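Local coordinates for protein hydrogenase maturation factor (Thermoanaerobacter tengcongensis, PDB 3VTI) that probably carries out ATP-dependent dehydration of a carbamoyl group, delivered to it by its partner HypF, to make the nitrile needed in [NiFe]-hydrogenase maturation, at residues N29-T34 against N59-R64; K67-T72 against I127-E132. All blocks are in the same frame, centred on the assembly; numbering follows the deposited sequence.

Contact 1 of 2, residues N29-T34 against N59-R64. With MG (magnesium ion), chain K.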
loop_
_atom_site.group_PDB
_atom_site.type_symbol
_atom_site.label_atom_id
_atom_site.label_comp_id
_atom_site.label_asym_id
_atom_site.label_seq_id
_atom_site.Cartn_x
_atom_site.Cartn_y
_atom_site.Cartn_z
ATOM N N ASN C 29 27.324 12.120 -12.140
ATOM C CA ASN C 29 26.634 13.410 -12.130
ATOM C C ASN C 29 25.124 13.345 -11.926
ATOM O O ASN C 29 24.498 14.361 -11.621
ATOM C CB ASN C 29 26.946 14.190 -13.409
ATOM C CG ASN C 29 26.286 13.592 -14.624
ATOM O OD1 ASN C 29 26.229 12.374 -14.779
ATOM N ND2 ASN C 29 25.782 14.447 -15.501
ATOM N N ILE C 30 24.527 12.173 -12.104
ATOM C CA ILE C 30 23.097 12.059 -11.843
ATOM C C ILE C 30 22.767 11.157 -10.651
ATOM O O ILE C 30 23.457 10.173 -10.349
ATOM C CB ILE C 30 22.222 11.717 -13.109
ATOM C CG1 ILE C 30 22.345 10.251 -13.514
ATOM C CG2 ILE C 30 22.499 12.679 -14.274
ATOM C CD1 ILE C 30 21.296 9.374 -12.880
ATOM N N THR C 31 21.681 11.521 -9.994
ATOM C CA THR C 31 21.288 10.921 -8.762
ATOM C C THR C 31 19.920 10.230 -8.922
ATOM O O THR C 31 19.117 10.624 -9.776
ATOM C CB THR C 31 21.300 11.995 -7.666
ATOM O OG1 THR C 31 21.391 11.361 -6.391
ATOM C CG2 THR C 31 20.058 12.891 -7.724
ATOM N N LEU C 32 19.680 9.184 -8.124
ATOM C CA LEU C 32 18.437 8.384 -8.203
ATOM C C LEU C 32 17.955 7.891 -6.841
ATOM O O LEU C 32 18.708 7.242 -6.101
ATOM C CB LEU C 32 18.615 7.189 -9.145
ATOM C CG LEU C 32 17.468 6.186 -9.294
ATOM C CD1 LEU C 32 16.239 6.810 -9.973
ATOM C CD2 LEU C 32 17.962 4.968 -10.055
ATOM N N THR C 33 16.696 8.190 -6.533
ATOM C CA THR C 33 16.098 7.829 -5.259
ATOM C C THR C 33 14.706 7.241 -5.457
ATOM O O THR C 33 14.094 7.409 -6.521
ATOM C CB THR C 33 16.014 9.053 -4.319
ATOM O OG1 THR C 33 15.463 8.663 -3.052
ATOM C CG2 THR C 33 15.156 10.158 -4.936
ATOM N N THR C 34 14.211 6.541 -4.442
ATOM C CA THR C 34 12.825 6.111 -4.429
ATOM C C THR C 34 12.289 6.084 -3.007
ATOM O O THR C 34 13.028 5.797 -2.082
ATOM C CB THR C 34 12.616 4.737 -5.112
ATOM O OG1 THR C 34 11.209 4.471 -5.211
ATOM C CG2 THR C 34 13.295 3.612 -4.330
ATOM N N ASN C 59 13.422 16.134 -2.014
ATOM C CA ASN C 59 14.421 16.301 -0.975
ATOM C C ASN C 59 15.526 15.254 -1.063
ATOM O O ASN C 59 16.719 15.604 -1.124
ATOM C CB ASN C 59 13.759 16.338 0.401
ATOM C CG ASN C 59 12.848 17.562 0.572
ATOM O OD1 ASN C 59 12.972 18.556 -0.166
ATOM N ND2 ASN C 59 11.931 17.495 1.541
ATOM N N ASP C 60 15.124 13.980 -1.106
ATOM C CA ASP C 60 16.065 12.867 -1.186
ATOM C C ASP C 60 16.971 13.013 -2.413
ATOM O O ASP C 60 18.153 12.698 -2.346
ATOM C CB ASP C 60 15.323 11.522 -1.222
ATOM C CG ASP C 60 14.865 11.045 0.162
ATOM O OD1 ASP C 60 15.670 11.028 1.119
ATOM O OD2 ASP C 60 13.686 10.629 0.283
ATOM N N ALA C 61 16.413 13.513 -3.519
ATOM C CA ALA C 61 17.149 13.667 -4.769
ATOM C C ALA C 61 18.148 14.836 -4.749
ATOM O O ALA C 61 18.985 14.959 -5.656
ATOM C CB ALA C 61 16.188 13.807 -5.939
ATOM N N SER C 62 18.059 15.679 -3.714
ATOM C CA SER C 62 18.931 16.841 -3.573
ATOM C C SER C 62 20.027 16.579 -2.552
ATOM O O SER C 62 21.091 17.205 -2.607
ATOM C CB SER C 62 18.128 18.077 -3.148
ATOM O OG SER C 62 17.026 18.347 -4.005
ATOM N N MET C 63 19.770 15.649 -1.631
ATOM C CA MET C 63 20.653 15.388 -0.480
ATOM C C MET C 63 22.084 15.001 -0.850
ATOM O O MET C 63 22.953 14.861 0.016
ATOM C CB MET C 63 20.060 14.312 0.424
ATOM C CG MET C 63 18.754 14.707 1.037
ATOM S SD MET C 63 18.930 16.131 2.104
ATOM C CE MET C 63 17.266 16.782 2.066
ATOM N N ARG C 64 22.320 14.835 -2.140
ATOM C CA ARG C 64 23.608 14.426 -2.632
ATOM C C ARG C 64 24.349 15.635 -3.215
ATOM O O ARG C 64 25.460 15.508 -3.716
ATOM C CB ARG C 64 23.400 13.313 -3.664
ATOM C CG ARG C 64 24.486 12.287 -3.712
ATOM C CD ARG C 64 24.662 11.505 -2.399
ATOM N NE ARG C 64 26.004 10.925 -2.390
ATOM C CZ ARG C 64 26.311 9.734 -2.893
ATOM N NH1 ARG C 64 25.361 8.961 -3.410
ATOM N NH2 ARG C 64 27.569 9.299 -2.861
HETATM MG MG MG K . 16.179 10.924 3.097
HETATM O O HOH W 1 12.649 9.369 -2.600
HETATM O O HOH W 2 16.867 8.655 2.753
#

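Contact 2 of 2, residues K67-T72 against I127-E132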
loop_
_atom_site.group_PDB
_atom_site.type_symbol
_atom_site.label_atom_id
_atom_site.label_comp_id
_atom_site.label_asym_id
_atom_site.label_seq_id
_atom_site.Cartn_x
_atom_site.Cartn_y
_atom_site.Cartn_z
ATOM N N LYS C 67 20.423 19.257 -8.035
ATOM C CA LYS C 67 19.171 19.841 -8.477
ATOM C C LYS C 67 18.265 18.706 -8.958
ATOM O O LYS C 67 18.587 18.036 -9.943
ATOM C CB LYS C 67 19.431 20.824 -9.617
ATOM C CG LYS C 67 18.175 21.391 -10.260
ATOM C CD LYS C 67 18.489 22.566 -11.177
ATOM C CE LYS C 67 17.204 23.290 -11.576
ATOM N NZ LYS C 67 16.296 23.502 -10.399
ATOM N N PRO C 68 17.135 18.474 -8.269
ATOM C CA PRO C 68 16.212 17.455 -8.758
ATOM C C PRO C 68 15.459 17.976 -9.973
ATOM O O PRO C 68 15.129 19.158 -10.016
ATOM C CB PRO C 68 15.266 17.245 -7.573
ATOM C CG PRO C 68 15.266 18.536 -6.858
ATOM C CD PRO C 68 16.636 19.135 -7.049
ATOM N N LEU C 69 15.198 17.105 -10.946
ATOM C CA LEU C 69 14.562 17.513 -12.202
ATOM C C LEU C 69 13.328 16.689 -12.565
ATOM O O LEU C 69 12.299 17.244 -12.959
ATOM C CB LEU C 69 15.558 17.450 -13.368
ATOM C CG LEU C 69 16.750 18.406 -13.467
ATOM C CD1 LEU C 69 17.735 17.894 -14.518
ATOM C CD2 LEU C 69 16.315 19.844 -13.793
ATOM N N PHE C 70 13.441 15.369 -12.448
ATOM C CA PHE C 70 12.411 14.464 -12.942
ATOM C C PHE C 70 11.977 13.482 -11.887
ATOM O O PHE C 70 12.794 13.013 -11.081
ATOM C CB PHE C 70 12.888 13.726 -14.190
ATOM C CG PHE C 70 13.407 14.642 -15.266
ATOM C CD1 PHE C 70 12.555 15.551 -15.901
ATOM C CD2 PHE C 70 14.750 14.614 -15.634
ATOM C CE1 PHE C 70 13.038 16.410 -16.899
ATOM C CE2 PHE C 70 15.238 15.462 -16.632
ATOM C CZ PHE C 70 14.383 16.362 -17.263
ATOM N N LEU C 71 10.677 13.187 -11.895
ATOM C CA LEU C 71 10.067 12.298 -10.923
ATOM C C LEU C 71 9.136 11.285 -11.573
ATOM O O LEU C 71 8.524 11.550 -12.611
ATOM C CB LEU C 71 9.289 13.101 -9.879
ATOM C CG LEU C 71 9.961 13.396 -8.535
ATOM C CD1 LEU C 71 11.001 14.495 -8.669
ATOM C CD2 LEU C 71 8.916 13.758 -7.488
ATOM N N THR C 72 9.034 10.118 -10.954
ATOM C CA THR C 72 8.027 9.163 -11.350
ATOM C C THR C 72 6.995 9.101 -10.243
ATOM O O THR C 72 7.320 9.359 -9.087
ATOM C CB THR C 72 8.626 7.785 -11.566
ATOM O OG1 THR C 72 9.385 7.429 -10.415
ATOM C CG2 THR C 72 9.545 7.779 -12.801
ATOM N N ILE C 127 15.029 11.800 -10.146
ATOM C CA ILE C 127 16.319 11.985 -10.791
ATOM C C ILE C 127 16.766 13.426 -10.599
ATOM O O ILE C 127 16.012 14.361 -10.860
ATOM C CB ILE C 127 16.265 11.587 -12.293
ATOM C CG1 ILE C 127 16.589 10.110 -12.439
ATOM C CG2 ILE C 127 17.246 12.385 -13.151
ATOM C CD1 ILE C 127 16.442 9.602 -13.837
ATOM N N GLY C 128 17.993 13.601 -10.130
ATOM C CA GLY C 128 18.597 14.929 -10.027
ATOM C C GLY C 128 19.977 14.979 -10.657
ATOM O O GLY C 128 20.592 13.942 -10.898
ATOM N N VAL C 129 20.461 16.187 -10.927
ATOM C CA VAL C 129 21.797 16.380 -11.483
ATOM C C VAL C 129 22.665 17.149 -10.485
ATOM O O VAL C 129 22.243 18.165 -9.930
ATOM C CB VAL C 129 21.756 17.068 -12.888
ATOM C CG1 VAL C 129 21.255 18.508 -12.788
ATOM C CG2 VAL C 129 23.123 17.024 -13.578
ATOM N N LEU C 130 23.872 16.634 -10.258
ATOM C CA LEU C 130 24.835 17.207 -9.315
ATOM C C LEU C 130 25.331 18.594 -9.744
ATOM O O LEU C 130 25.621 18.822 -10.915
ATOM C CB LEU C 130 26.028 16.259 -9.188
ATOM C CG LEU C 130 26.495 15.853 -7.789
ATOM C CD1 LEU C 130 25.433 15.052 -7.061
ATOM C CD2 LEU C 130 27.778 15.045 -7.879
ATOM N N TYR C 131 25.424 19.513 -8.787
ATOM C CA TYR C 131 26.096 20.793 -9.021
ATOM C C TYR C 131 27.598 20.630 -9.217
ATOM O O TYR C 131 28.182 19.619 -8.814
ATOM C CB TYR C 131 25.830 21.773 -7.885
ATOM C CG TYR C 131 24.379 22.133 -7.749
ATOM C CD1 TYR C 131 23.798 23.086 -8.581
ATOM C CD2 TYR C 131 23.582 21.510 -6.790
ATOM C CE1 TYR C 131 22.453 23.415 -8.462
ATOM C CE2 TYR C 131 22.239 21.831 -6.656
ATOM C CZ TYR C 131 21.677 22.781 -7.492
ATOM O OH TYR C 131 20.344 23.092 -7.357
ATOM N N GLU C 132 28.205 21.652 -9.824
ATOM C CA GLU C 132 29.598 21.638 -10.298
ATOM C C GLU C 132 30.598 20.912 -9.385
ATOM O O GLU C 132 31.213 19.926 -9.801
ATOM C CB GLU C 132 30.074 23.064 -10.601
ATOM C CG GLU C 132 31.321 23.151 -11.492
ATOM C CD GLU C 132 31.969 24.537 -11.461
ATOM O OE1 GLU C 132 31.342 25.484 -10.923
ATOM O OE2 GLU C 132 33.108 24.685 -11.971
#

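Contact 1 of 2, residues N29-T34 against N59-R64
Thr33 and Asp60 meet beside a magnesium ion, where two threonines of a strand lie over residues 60-64, which continue from helix 49-60, without bonding to them directly. Asp60 OD1 binds the magnesium at 2.0 Å, and a water is a further ligand; Asp22 and Asp199 supply the other two carboxylates of this metal site. The link from strand to carboxylate is a second water, 2.9 Å from Thr33 OG1, which donates a weak bond to Asp60 OD2. Asp60 CB packs 3.4 Å from Thr33 OG1, the two side chains crossing at about a right angle. That hydroxyl is also hydrogen-bonded to the backbone O of Asp22, so Thr33 contacts two of the metal-binding residues through atoms other than their ligating oxygens, a second-shell arrangement consistent with steadying the site. With OG1 anti to the backbone N (chi1 -178°), Thr33 CG2 is left to rest on Ala61 CB at 3.9 Å. Two residues earlier, Thr31 CG2 lies against Ala61 O, whereas its OG1 bonds to Ala24 O and passes Arg64 CB at 3.9 Å. Arg64 bends at chi2, and its guanidinium reaches the backbone O atoms of Val136 and Ala23. The contact thus lays strand 30-37 of the N-terminal AIR synthase-like domain against residues 59-64, where helix 49-60 leads toward strand 66-78, with Ala61 also packed on Pro68 of that strand.

Contact 2 of 2, residues K67-T72 against I127-E132
Tyr131 overlaps Lys67 just beyond the end of an antiparallel pair, strands 66-78 and 120-130 in the mixed sheet of the N-terminal AIR synthase-like domain, that contains a classic beta bulge. Its OH comes 3.3 Å from Lys67 CB and CE2 passes 3.4 Å from Lys67 N, the ring lying oblique to that nitrogen; the hydroxyl is hydrogen-bonded to Glu185 of helix 181-187. Lys67 and Val129 form a hydrogen-bonded pair, each N donating to the other's O at 2.8 Å, with both donors tilted about 30° from the carbonyl planes. At the next pair, non-hydrogen-bonded, the CA atoms of Pro68 and Gly128, which has no side chain, lie 3.7 Å apart. The bulge follows, Leu69 and Phe70 both facing Ile127 and shifting the register by one residue. Leu69 CD1, set by an extended chi2 (166°), meets Val129 CG1 at 4.0 Å, and Ile127 CG2 meets the edge of the Phe70 ring near its plane. Leu69, Phe70 and Ile127 also pack against the second subunit, another copy of this protein. Within the bulge, Ile127 O accepts two nearly straight bonds in its carbonyl plane, from Leu69 N at 2.9 Å and Phe70 N at 3.2 Å.

From the N terminus, strand 30-37 comes first, and contact 1 closes a loop of 24 residues when the chain returns through helix 49-60 to residues 59-64. The chain then runs directly into strand 66-78, and contact 2 closes a second, longer loop when strand 120-130 pairs with it. The two contacts are therefore in series, neither nested nor crossed. They join within one sheet: strand 120-130 lies between strands 30-37 and 66-78, and Thr31 N probably bonds to Gly128 O at 2.8 Å. Contact 1 ties this sheet to helix 49-60, which brings one of the magnesium ligands, contact 2 joins strands 66-78 and 120-130 within it, and both reach the second subunit.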